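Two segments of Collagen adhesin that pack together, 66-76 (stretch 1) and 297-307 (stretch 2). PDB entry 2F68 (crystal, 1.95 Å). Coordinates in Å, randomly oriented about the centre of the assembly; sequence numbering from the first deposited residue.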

ATOM      1  N   GLY A  66       2.152  -0.589  -9.354  1.00 21.67           N
ATOM      2  CA  GLY A  66       1.838   0.835  -9.292  1.00 21.74           C
ATOM      3  C   GLY A  66       0.649   1.117  -8.399  1.00 21.62           C
ATOM      4  O   GLY A  66      -0.432   0.562  -8.601  1.00 21.26           O
ATOM      5  N   TYR A  67       0.851   1.981  -7.406  1.00 22.53           N
ATOM      6  CA  TYR A  67      -0.216   2.368  -6.486  1.00 23.29           C
ATOM      7  C   TYR A  67      -1.301   3.160  -7.214  1.00 24.37           C
ATOM      8  O   TYR A  67      -1.013   4.161  -7.876  1.00 24.35           O
ATOM      9  CB  TYR A  67       0.345   3.169  -5.309  1.00 23.28           C
ATOM     10  CG  TYR A  67       1.203   2.358  -4.359  1.00 24.09           C
ATOM     11  CD1 TYR A  67       2.591   2.351  -4.477  1.00 23.97           C
ATOM     12  CD2 TYR A  67       0.624   1.603  -3.339  1.00 23.59           C
ATOM     13  CE1 TYR A  67       3.384   1.608  -3.604  1.00 24.69           C
ATOM     14  CE2 TYR A  67       1.406   0.859  -2.462  1.00 23.59           C
ATOM     15  CZ  TYR A  67       2.784   0.866  -2.599  1.00 24.72           C
ATOM     16  OH  TYR A  67       3.560   0.130  -1.733  1.00 25.80           O
ATOM     17  N   SER A  68      -2.542   2.694  -7.086  1.00 25.54           N
ATOM     18  CA  SER A  68      -3.682   3.239  -7.830  1.00 26.09           C
ATOM     19  C   SER A  68      -3.955   4.713  -7.528  1.00 26.24           C
ATOM     20  O   SER A  68      -4.417   5.058  -6.439  1.00 25.84           O
ATOM     21  CB  SER A  68      -4.938   2.398  -7.580  1.00 25.54           C
ATOM     22  OG  SER A  68      -4.756   1.063  -8.020  1.00 30.84           O
ATOM     23  N   LYS A  69      -3.660   5.571  -8.502  1.00 25.87           N
ATOM     24  CA  LYS A  69      -3.876   7.013  -8.377  1.00 25.84           C
ATOM     25  C   LYS A  69      -4.359   7.635  -9.686  1.00 25.78           C
ATOM     26  O   LYS A  69      -4.002   7.176 -10.773  1.00 23.24           O
ATOM     27  CB  LYS A  69      -2.598   7.717  -7.904  1.00 25.54           C
ATOM     28  CG  LYS A  69      -2.330   7.633  -6.402  1.00 29.84           C
ATOM     29  CD  LYS A  69      -3.203   8.603  -5.613  1.00 32.99           C
ATOM     30  CE  LYS A  69      -2.930   8.502  -4.121  1.00 31.81           C
ATOM     31  NZ  LYS A  69      -3.777   9.443  -3.337  1.00 34.07           N
ATOM     32  N   THR A  70      -5.172   8.683  -9.565  1.00 25.32           N
ATOM     33  CA  THR A  70      -5.661   9.435 -10.718  1.00 26.87           C
ATOM     34  C   THR A  70      -5.379  10.927 -10.525  1.00 27.66           C
ATOM     35  O   THR A  70      -6.033  11.596  -9.720  1.00 26.14           O
ATOM     36  CB  THR A  70      -7.172   9.193 -10.963  1.00 27.63           C
ATOM     37  OG1 THR A  70      -7.445   7.786 -10.949  1.00 28.06           O
ATOM     38  CG2 THR A  70      -7.604   9.773 -12.306  1.00 27.46           C
ATOM     39  N   VAL A  71      -4.393  11.434 -11.264  1.00 27.45           N
ATOM     40  CA  VAL A  71      -3.959  12.828 -11.145  1.00 28.88           C
ATOM     41  C   VAL A  71      -4.214  13.592 -12.449  1.00 28.93           C
ATOM     42  O   VAL A  71      -3.722  13.193 -13.505  1.00 27.93           O
ATOM     43  CB  VAL A  71      -2.459  12.933 -10.747  1.00 29.06           C
ATOM     44  CG1 VAL A  71      -2.067  14.383 -10.475  1.00 29.82           C
ATOM     45  CG2 VAL A  71      -2.159  12.073  -9.526  1.00 33.11           C
ATOM     46  N   PRO A  72      -4.989  14.692 -12.379  1.00 30.09           N
ATOM     47  CA  PRO A  72      -5.294  15.483 -13.572  1.00 29.40           C
ATOM     48  C   PRO A  72      -4.130  16.361 -14.039  1.00 28.97           C
ATOM     49  O   PRO A  72      -3.330  16.824 -13.221  1.00 26.99           O
ATOM     50  CB  PRO A  72      -6.468  16.354 -13.122  1.00 29.09           C
ATOM     51  CG  PRO A  72      -6.282  16.508 -11.657  1.00 31.14           C
ATOM     52  CD  PRO A  72      -5.638  15.239 -11.172  1.00 29.58           C
ATOM     53  N   LEU A  73      -4.049  16.571 -15.351  1.00 29.66           N
ATOM     54  CA  LEU A  73      -3.067  17.470 -15.951  1.00 30.53           C
ATOM     55  C   LEU A  73      -3.755  18.791 -16.283  1.00 31.08           C
ATOM     56  O   LEU A  73      -4.639  18.837 -17.141  1.00 29.30           O
ATOM     57  CB  LEU A  73      -2.463  16.845 -17.220  1.00 30.07           C
ATOM     58  CG  LEU A  73      -1.365  15.767 -17.183  1.00 32.17           C
ATOM     59  CD1 LEU A  73      -0.050  16.323 -16.639  1.00 31.99           C
ATOM     60  CD2 LEU A  73      -1.776  14.510 -16.423  1.00 33.14           C
ATOM     61  N   THR A  74      -3.354  19.860 -15.597  1.00 33.12           N
ATOM     62  CA  THR A  74      -4.055  21.144 -15.694  1.00 35.77           C
ATOM     63  C   THR A  74      -3.186  22.301 -16.188  1.00 36.86           C
ATOM     64  O   THR A  74      -2.030  22.444 -15.782  1.00 36.63           O
ATOM     65  CB  THR A  74      -4.702  21.548 -14.346  1.00 36.49           C
ATOM     66  OG1 THR A  74      -3.729  21.461 -13.298  1.00 38.99           O
ATOM     67  CG2 THR A  74      -5.884  20.643 -14.017  1.00 36.01           C
ATOM     68  N   VAL A  75      -3.763  23.115 -17.072  1.00 38.69           N
ATOM     69  CA  VAL A  75      -3.147  24.360 -17.532  1.00 41.14           C
ATOM     70  C   VAL A  75      -4.129  25.511 -17.308  1.00 42.33           C
ATOM     71  O   VAL A  75      -5.209  25.540 -17.907  1.00 41.40           O
ATOM     72  CB  VAL A  75      -2.732  24.300 -19.030  1.00 41.82           C
ATOM     73  CG1 VAL A  75      -2.186  25.646 -19.498  1.00 42.66           C
ATOM     74  CG2 VAL A  75      -1.700  23.208 -19.264  1.00 42.41           C
ATOM     75  N   LYS A  76      -3.742  26.444 -16.436  1.00 44.39           N
ATOM     76  CA  LYS A  76      -4.554  27.618 -16.081  1.00 46.53           C
ATOM     77  C   LYS A  76      -5.981  27.246 -15.641  1.00 46.87           C
ATOM     78  O   LYS A  76      -6.962  27.857 -16.075  1.00 47.48           O
ATOM     79  CB  LYS A  76      -4.561  28.647 -17.227  1.00 47.14           C
ATOM     80  CG  LYS A  76      -4.803  30.094 -16.798  1.00 49.92           C
ATOM     81  CD  LYS A  76      -3.553  30.730 -16.201  1.00 52.19           C
ATOM     82  CE  LYS A  76      -3.811  32.170 -15.787  1.00 51.34           C
ATOM     83  NZ  LYS A  76      -2.597  32.806 -15.205  1.00 52.29           N
TER
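Stretch 2 (297-307) NINANAGIEGT

How does stretch 2 run relative to stretch 1? Both segments are extended up to K76: 69-75 forms a strand, and most of stretch 2 is a strand that continues through T307. The two run in nearly the same direction, with 22° between their N-to-C directions, a signed crossing angle of -22°, and a closest approach of 5.6 Å between axes. No hydrogen bond joins them directly; side chains of stretch 1 pack on side chains and backbone of stretch 2, burying 674 Å² over both sides. The register slips by one residue between K69 and L73: the CA of Y67 lies 7.2 Å from the CA of I298, and the CA of V75 lies 6.4 Å from the CA of E305.

What meets the aromatic ring at the start? Y67 points toward stretch 2 and I298 points back. The CD1 methyl of I298 sits 3.5 Å from the centroid of the Y67 ring, only 8° off the ring normal, a CH-pi contact over one face. Closer to the backbone, Y67 CB lies 3.6 Å from I298 CG2. S68 then turns away and makes no contact.

How does a lysine fit into this apolar contact? The aliphatic part of K69 does the packing: its CG is 3.8 Å from A300 CB, and its CE is 3.6 Å from I298 O. Its charged end is served by a water, which accepts from K69 NZ at 2.9 Å and donates to N297 OD1 at 3.0 Å. That same OD1 of N297 accepts a hydrogen bond from I298 N at 2.9 Å, tying the water bridge to the backbone of stretch 2.

What fills the middle of the contact? T70 points away, whereas V71 reaches two small residues: its CG2 is 3.8 Å from A300 CB, and its CG1 is 3.8 Å from A302 CB. L73 leaves its backbone sideways, but its end comes nearer, placing CD1 3.8 Å from A302 CB and 3.4 Å from G303 O.

How does the contact close? I304 packs against three successive residues through its CG2, which lies 3.7 Å from L73 CB, 3.5 Å from T74 O and 3.6 Å from V75 CG2. T74 has its CA-to-CB bond pointing away, yet its backbone is linked to stretch 2 by a water that donates to T74 O at 2.8 Å and accepts from I304 N at 2.9 Å. V75 turns back toward stretch 2, with its CG2 also 3.4 Å from I304 O, while K76 stays out of reach.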

ATOM      1  N   ASN A 297       1.193   7.739   3.313  1.00 26.72           N
ATOM      2  CA  ASN A 297       0.280   7.861   2.181  1.00 27.53           C
ATOM      3  C   ASN A 297       1.033   7.958   0.856  1.00 27.85           C
ATOM      4  O   ASN A 297       2.162   8.452   0.810  1.00 27.14           O
ATOM      5  CB  ASN A 297      -0.634   9.078   2.363  1.00 27.56           C
ATOM      6  CG  ASN A 297      -1.901   9.000   1.520  1.00 30.46           C
ATOM      7  OD1 ASN A 297      -2.192   7.980   0.893  1.00 32.04           O
ATOM      8  ND2 ASN A 297      -2.665  10.087   1.510  1.00 31.10           N
ATOM      9  N   ILE A 298       0.399   7.484  -0.214  1.00 28.66           N
ATOM     10  CA  ILE A 298       1.019   7.450  -1.538  1.00 29.65           C
ATOM     11  C   ILE A 298       1.039   8.830  -2.194  1.00 29.07           C
ATOM     12  O   ILE A 298       0.020   9.523  -2.244  1.00 29.52           O
ATOM     13  CB  ILE A 298       0.326   6.411  -2.471  1.00 29.53           C
ATOM     14  CG1 ILE A 298       0.363   5.000  -1.857  1.00 30.60           C
ATOM     15  CG2 ILE A 298       0.937   6.430  -3.877  1.00 30.70           C
ATOM     16  CD1 ILE A 298       1.754   4.494  -1.449  1.00 32.88           C
ATOM     17  N   ASN A 299       2.214   9.214  -2.690  1.00 29.67           N
ATOM     18  CA  ASN A 299       2.402  10.488  -3.375  1.00 30.69           C
ATOM     19  C   ASN A 299       2.352  10.332  -4.892  1.00 29.39           C
ATOM     20  O   ASN A 299       3.064   9.501  -5.463  1.00 28.54           O
ATOM     21  CB  ASN A 299       3.731  11.132  -2.959  1.00 31.37           C
ATOM     22  CG  ASN A 299       3.834  11.356  -1.459  1.00 36.64           C
ATOM     23  OD1 ASN A 299       2.888  11.816  -0.817  1.00 39.29           O
ATOM     24  ND2 ASN A 299       4.993  11.036  -0.896  1.00 36.99           N
ATOM     25  N   ALA A 300       1.502  11.131  -5.533  1.00 29.36           N
ATOM     26  CA  ALA A 300       1.373  11.130  -6.988  1.00 28.59           C
ATOM     27  C   ALA A 300       1.049  12.527  -7.509  1.00 29.04           C
ATOM     28  O   ALA A 300       0.040  13.125  -7.126  1.00 28.03           O
ATOM     29  CB  ALA A 300       0.316  10.127  -7.433  1.00 27.98           C
ATOM     30  N   ASN A 301       1.917  13.039  -8.380  1.00 27.17           N
ATOM     31  CA  ASN A 301       1.768  14.381  -8.942  1.00 28.01           C
ATOM     32  C   ASN A 301       2.006  14.417 -10.449  1.00 27.66           C
ATOM     33  O   ASN A 301       2.808  13.645 -10.978  1.00 27.43           O
ATOM     34  CB  ASN A 301       2.717  15.364  -8.246  1.00 28.75           C
ATOM     35  CG  ASN A 301       2.390  15.556  -6.773  1.00 35.79           C
ATOM     36  OD1 ASN A 301       1.238  15.789  -6.401  1.00 44.21           O
ATOM     37  ND2 ASN A 301       3.410  15.472  -5.928  1.00 40.85           N
ATOM     38  N   ALA A 302       1.304  15.320 -11.130  1.00 26.87           N
ATOM     39  CA  ALA A 302       1.452  15.499 -12.573  1.00 25.91           C
ATOM     40  C   ALA A 302       1.279  16.962 -12.972  1.00 26.69           C
ATOM     41  O   ALA A 302       0.305  17.612 -12.581  1.00 26.37           O
ATOM     42  CB  ALA A 302       0.464  14.614 -13.324  1.00 25.78           C
ATOM     43  N   GLY A 303       2.234  17.470 -13.747  1.00 26.13           N
ATOM     44  CA  GLY A 303       2.209  18.855 -14.214  1.00 25.12           C
ATOM     45  C   GLY A 303       2.344  18.967 -15.720  1.00 25.38           C
ATOM     46  O   GLY A 303       2.862  18.059 -16.373  1.00 24.36           O
ATOM     47  N   ILE A 304       1.875  20.088 -16.266  1.00 24.97           N
ATOM     48  CA  ILE A 304       1.900  20.337 -17.710  1.00 24.72           C
ATOM     49  C   ILE A 304       1.912  21.839 -18.024  1.00 25.52           C
ATOM     50  O   ILE A 304       1.154  22.615 -17.435  1.00 25.19           O
ATOM     51  CB  ILE A 304       0.728  19.601 -18.445  1.00 25.07           C
ATOM     52  CG1 ILE A 304       0.811  19.796 -19.967  1.00 24.78           C
ATOM     53  CG2 ILE A 304      -0.636  20.012 -17.873  1.00 25.65           C
ATOM     54  CD1 ILE A 304       0.036  18.763 -20.772  1.00 23.94           C
ATOM     55  N   GLU A 305       2.791  22.234 -18.942  1.00 26.49           N
ATOM     56  CA  GLU A 305       2.913  23.626 -19.376  1.00 28.41           C
ATOM     57  C   GLU A 305       2.562  23.766 -20.856  1.00 29.09           C
ATOM     58  O   GLU A 305       2.768  22.837 -21.639  1.00 26.40           O
ATOM     59  CB  GLU A 305       4.331  24.149 -19.124  1.00 28.93           C
ATOM     60  CG  GLU A 305       4.710  24.266 -17.651  1.00 33.68           C
ATOM     61  CD  GLU A 305       6.129  24.771 -17.444  1.00 39.77           C
ATOM     62  OE1 GLU A 305       6.500  25.798 -18.052  1.00 43.70           O
ATOM     63  OE2 GLU A 305       6.872  24.143 -16.659  1.00 42.62           O
ATOM     64  N   GLY A 306       2.034  24.929 -21.228  1.00 30.40           N
ATOM     65  CA  GLY A 306       1.648  25.198 -22.612  1.00 32.52           C
ATOM     66  C   GLY A 306       1.276  26.645 -22.872  1.00 35.00           C
ATOM     67  O   GLY A 306       0.846  27.359 -21.963  1.00 34.12           O
ATOM     68  N   THR A 307       1.444  27.072 -24.122  1.00 36.66           N
ATOM     69  CA  THR A 307       1.114  28.433 -24.539  1.00 39.08           C
ATOM     70  C   THR A 307      -0.197  28.443 -25.325  1.00 40.32           C
ATOM     71  O   THR A 307      -0.357  27.696 -26.293  1.00 39.27           O
ATOM     72  CB  THR A 307       2.247  29.061 -25.387  1.00 39.62           C
ATOM     73  OG1 THR A 307       3.514  28.804 -24.767  1.00 42.12           O
ATOM     74  CG2 THR A 307       2.054  30.569 -25.524  1.00 40.16           C
TER
HETATM   75  O   HOH W   1      -4.419   7.661  -1.134  1.00 34.16           O
HETATM   76  O   HOH W   2       0.353  21.802 -14.538  1.00 30.61           O